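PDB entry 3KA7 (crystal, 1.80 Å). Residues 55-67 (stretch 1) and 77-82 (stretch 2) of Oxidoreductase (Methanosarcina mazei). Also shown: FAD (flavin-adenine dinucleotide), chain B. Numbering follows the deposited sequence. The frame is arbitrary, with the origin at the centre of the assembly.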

# COMPACT_ATOMS: atom_id res chain seq x y z
N HIS A 55 1.49 8.39 -4.13
CA HIS A 55 0.55 9.10 -5.04
C HIS A 55 0.07 8.22 -6.20
O HIS A 55 -0.13 8.71 -7.32
CB HIS A 55 1.20 10.37 -5.58
CG HIS A 55 1.37 11.45 -4.56
ND1 HIS A 55 2.50 12.25 -4.49
CD2 HIS A 55 0.55 11.87 -3.56
CE1 HIS A 55 2.36 13.11 -3.50
NE2 HIS A 55 1.19 12.90 -2.92
N MSE A 56 -0.13 6.94 -5.92
CA MSE A 56 -0.42 5.99 -6.98
C MSE A 56 -1.36 4.89 -6.49
O MSE A 56 -1.24 4.45 -5.34
CB MSE A 56 0.90 5.39 -7.50
CG MSE A 56 0.79 4.48 -8.70
SE MSE A 56 2.54 4.00 -9.35
CE MSE A 56 2.69 5.41 -10.70
N LEU A 57 -2.31 4.50 -7.34
CA LEU A 57 -3.21 3.36 -7.07
C LEU A 57 -2.72 2.14 -7.85
O LEU A 57 -2.46 2.24 -9.06
CB LEU A 57 -4.64 3.68 -7.50
CG LEU A 57 -5.35 4.88 -6.84
CD1 LEU A 57 -6.81 4.97 -7.30
CD2 LEU A 57 -5.26 4.80 -5.34
N PRO A 58 -2.59 1.00 -7.17
CA PRO A 58 -2.06 -0.21 -7.82
C PRO A 58 -2.86 -0.64 -9.06
O PRO A 58 -2.28 -1.12 -10.04
CB PRO A 58 -2.17 -1.26 -6.71
CG PRO A 58 -1.99 -0.47 -5.46
CD PRO A 58 -2.76 0.81 -5.72
N ASN A 59 -4.18 -0.47 -9.02
CA ASN A 59 -5.01 -0.82 -10.17
C ASN A 59 -5.65 0.39 -10.85
O ASN A 59 -6.62 0.26 -11.60
CB ASN A 59 -6.09 -1.84 -9.78
CG ASN A 59 -5.52 -3.18 -9.35
OD1 ASN A 59 -5.69 -3.59 -8.20
ND2 ASN A 59 -4.88 -3.90 -10.27
N GLY A 60 -5.11 1.57 -10.56
CA GLY A 60 -5.48 2.79 -11.28
C GLY A 60 -6.97 3.06 -11.26
O GLY A 60 -7.62 2.91 -10.22
N PRO A 61 -7.53 3.45 -12.42
CA PRO A 61 -8.95 3.78 -12.49
C PRO A 61 -9.86 2.57 -12.54
O PRO A 61 -11.08 2.73 -12.53
CB PRO A 61 -9.06 4.55 -13.82
CG PRO A 61 -7.99 3.98 -14.66
CD PRO A 61 -6.84 3.73 -13.69
N GLY A 62 -9.30 1.36 -12.59
CA GLY A 62 -10.12 0.16 -12.77
C GLY A 62 -10.32 -0.74 -11.56
O GLY A 62 -11.07 -1.72 -11.64
N GLY A 63 -9.67 -0.43 -10.45
CA GLY A 63 -9.61 -1.39 -9.34
C GLY A 63 -10.63 -1.15 -8.25
O GLY A 63 -11.47 -0.27 -8.37
N PRO A 64 -10.55 -1.94 -7.16
CA PRO A 64 -11.52 -1.85 -6.06
C PRO A 64 -11.63 -0.45 -5.45
O PRO A 64 -12.73 -0.06 -5.07
CB PRO A 64 -10.96 -2.83 -5.03
CG PRO A 64 -10.23 -3.85 -5.85
CD PRO A 64 -9.60 -3.05 -6.97
N LEU A 65 -10.52 0.28 -5.35
CA LEU A 65 -10.59 1.63 -4.77
C LEU A 65 -11.35 2.57 -5.70
O LEU A 65 -12.27 3.28 -5.27
CB LEU A 65 -9.20 2.18 -4.45
CG LEU A 65 -9.23 3.56 -3.78
CD1 LEU A 65 -10.02 3.49 -2.49
CD2 LEU A 65 -7.85 4.05 -3.50
N ALA A 66 -10.98 2.57 -6.98
CA ALA A 66 -11.64 3.42 -7.96
C ALA A 66 -13.12 3.08 -8.00
O ALA A 66 -13.97 3.97 -8.10
CB ALA A 66 -11.02 3.26 -9.35
N CYS A 67 -13.43 1.79 -7.91
CA CYS A 67 -14.83 1.36 -7.91
C CYS A 67 -15.58 1.84 -6.67
O CYS A 67 -16.71 2.33 -6.77
CB CYS A 67 -14.90 -0.16 -8.01
SG CYS A 67 -14.30 -0.75 -9.59
N ASN A 77 -10.37 12.52 -10.48
CA ASN A 77 -9.81 12.04 -11.73
C ASN A 77 -8.63 11.12 -11.45
O ASN A 77 -7.65 11.54 -10.84
CB ASN A 77 -9.34 13.23 -12.58
CG ASN A 77 -8.76 12.80 -13.92
OD1 ASN A 77 -9.24 11.85 -14.53
ND2 ASN A 77 -7.75 13.52 -14.38
N ILE A 78 -8.73 9.87 -11.89
CA ILE A 78 -7.59 8.97 -11.81
C ILE A 78 -7.13 8.64 -13.22
O ILE A 78 -7.91 8.13 -14.02
CB ILE A 78 -7.93 7.65 -11.09
CG1 ILE A 78 -8.55 7.94 -9.72
CG2 ILE A 78 -6.68 6.79 -10.95
CD1 ILE A 78 -9.18 6.72 -9.06
N VAL A 79 -5.88 8.96 -13.53
CA VAL A 79 -5.35 8.69 -14.86
C VAL A 79 -4.61 7.36 -14.89
O VAL A 79 -3.84 7.04 -13.97
CB VAL A 79 -4.42 9.79 -15.35
CG1 VAL A 79 -4.17 9.62 -16.84
CG2 VAL A 79 -5.02 11.18 -15.06
N ARG A 80 -4.87 6.57 -15.94
CA ARG A 80 -4.16 5.31 -16.13
C ARG A 80 -2.70 5.56 -16.51
O ARG A 80 -2.41 6.34 -17.42
CB ARG A 80 -4.86 4.46 -17.21
CG ARG A 80 -4.15 3.16 -17.54
CD ARG A 80 -4.14 2.17 -16.38
NE ARG A 80 -5.48 1.75 -15.98
CZ ARG A 80 -6.25 0.91 -16.65
NH1 ARG A 80 -5.83 0.37 -17.78
NH2 ARG A 80 -7.46 0.59 -16.18
N SER A 81 -1.79 4.90 -15.81
CA SER A 81 -0.36 5.06 -16.07
C SER A 81 0.05 4.39 -17.38
O SER A 81 -0.58 3.44 -17.84
CB SER A 81 0.46 4.42 -14.95
OG SER A 81 0.31 5.07 -13.70
N GLU A 82 1.14 4.89 -17.96
CA GLU A 82 1.83 4.20 -19.01
C GLU A 82 2.42 2.91 -18.45
O GLU A 82 2.59 2.80 -17.23
CB GLU A 82 2.92 5.10 -19.58
CG GLU A 82 2.33 6.32 -20.27
CD GLU A 82 1.19 5.96 -21.23
OE1 GLU A 82 1.46 5.26 -22.24
OE2 GLU A 82 0.04 6.37 -20.97
PA FAD B . -3.83 4.59 8.26
O1A FAD B . -3.02 3.64 9.10
O2A FAD B . -3.10 5.34 7.18
O5B FAD B . -4.57 5.64 9.22
C5B FAD B . -4.82 5.31 10.58
C4B FAD B . -5.27 6.63 11.22
O4B FAD B . -5.66 6.44 12.56
C3B FAD B . -4.14 7.66 11.20
O3B FAD B . -4.57 8.85 10.56
C2B FAD B . -3.84 7.89 12.68
O2B FAD B . -3.43 9.21 12.97
C1B FAD B . -5.17 7.53 13.34
N9A FAD B . -5.06 7.06 14.73
C8A FAD B . -4.15 6.19 15.30
N7A FAD B . -4.50 6.00 16.60
C5A FAD B . -5.61 6.75 16.85
C6A FAD B . -6.37 6.95 17.99
N6A FAD B . -6.12 6.26 19.10
N1A FAD B . -7.47 7.79 17.92
C2A FAD B . -7.81 8.43 16.75
N3A FAD B . -7.05 8.22 15.61
C4A FAD B . -5.97 7.40 15.68
N1 FAD B . -0.41 2.15 -1.08
C2 FAD B . -0.82 2.22 -2.40
O2 FAD B . -1.94 1.79 -2.72
N3 FAD B . 0.04 2.74 -3.35
C4 FAD B . 1.30 3.19 -3.00
O4 FAD B . 2.07 3.66 -3.84
C4X FAD B . 1.71 3.12 -1.67
N5 FAD B . 2.98 3.55 -1.31
C5X FAD B . 3.37 3.48 0.01
C6 FAD B . 4.64 3.92 0.40
C7 FAD B . 5.03 3.88 1.73
C7M FAD B . 6.40 4.36 2.11
C8 FAD B . 4.14 3.38 2.67
C8M FAD B . 4.52 3.30 4.12
C9 FAD B . 2.88 2.92 2.30
C9A FAD B . 2.49 2.98 0.96
N10 FAD B . 1.23 2.53 0.58
C10 FAD B . 0.84 2.60 -0.72
C1' FAD B . 0.30 1.90 1.57
C2' FAD B . -0.74 2.94 2.00
O2' FAD B . -0.08 4.17 2.30
C3' FAD B . -1.48 2.42 3.23
O3' FAD B . -1.87 1.07 3.00
C4' FAD B . -2.74 3.19 3.61
O4' FAD B . -2.51 4.59 3.65
C5' FAD B . -3.12 2.73 5.02
O5' FAD B . -4.42 3.20 5.27
P FAD B . -5.23 2.69 6.54
O1P FAD B . -6.69 2.58 6.18
O2P FAD B . -4.62 1.43 7.13
O3P FAD B . -5.13 3.85 7.64

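No hydrogen bond links the two stretches, although stretch 2 contributes a strand, Ile-78 to Arg-80, that runs close past the loop of stretch 1. The CA atoms of Pro-61 and Ile-78 approach to 5.4 Å and those of Gly-60 and Arg-80 to 5.6 Å, yet the contact, which buries 351 Å² in total, rests on van der Waals packing.

Ile-78 is the centre of this packing. Its CB points toward stretch 1, with chi1 in m and chi2 in t. Ile-78 CD1 reaches Leu-57 and Ala-66, lying 3.4 Å from Leu-57 CD1 and 3.9 Å from Ala-66 CB, so it bridges the start of the turn and the first part of the helix. The branch methyl CG2 lies 3.7 Å from Pro-61 N, 3.8 Å from Gly-60 C and 4.1 Å from Pro-61 CD, over the Gly-60 to Pro-61 peptide link, while also coming within 4.1 Å of Leu-57 CD1. A beta-branched side chain suits this place because it fills the space between these residues with two methyl groups. Both Leu-57 and Ala-66 also direct CB toward stretch 2; the small methyl of Ala-66 meets Ile-78 from a buried position on the helix. The neighbouring Val-79 turns its CB away and adds little.

The loop is shaped by its own backbone. A type I turn from Leu-57 to Gly-60 is closed by Gly-60 N donating to Leu-57 O (3.1 Å), and Gly-62 N in turn donates to Asn-59 O (3.1 Å). Gly-60 adopts a positive phi of 55°, which favours glycine, and a CB there would come within 2.3 Å of Pro-61 CD. Pro-61, its CB directed toward stretch 2, loses 80 Å² to the contact; its ring has no amide hydrogen to satisfy and presents carbon to the strand.

Arg-80 closes the more exposed side of the contact. Its CB points sideways, but chi2 and chi3, both p, fold the chain back so that NE lies 3.3 Å from Pro-61 CD and NH2 4.1 Å from Gly-62 N. Both loop atoms sit at the edge of the guanidinium, near its plane, so the ring does not stack on its face.

A smaller contact joins selenomethionine Met-56 to Ser-81, with CE 3.8 Å from OG, whose polar needs are met elsewhere in the structure. Met-56 also faces the cofactor through its backbone: FAD N3 donates a weak hydrogen bond to Met-56 O at 2.9 Å.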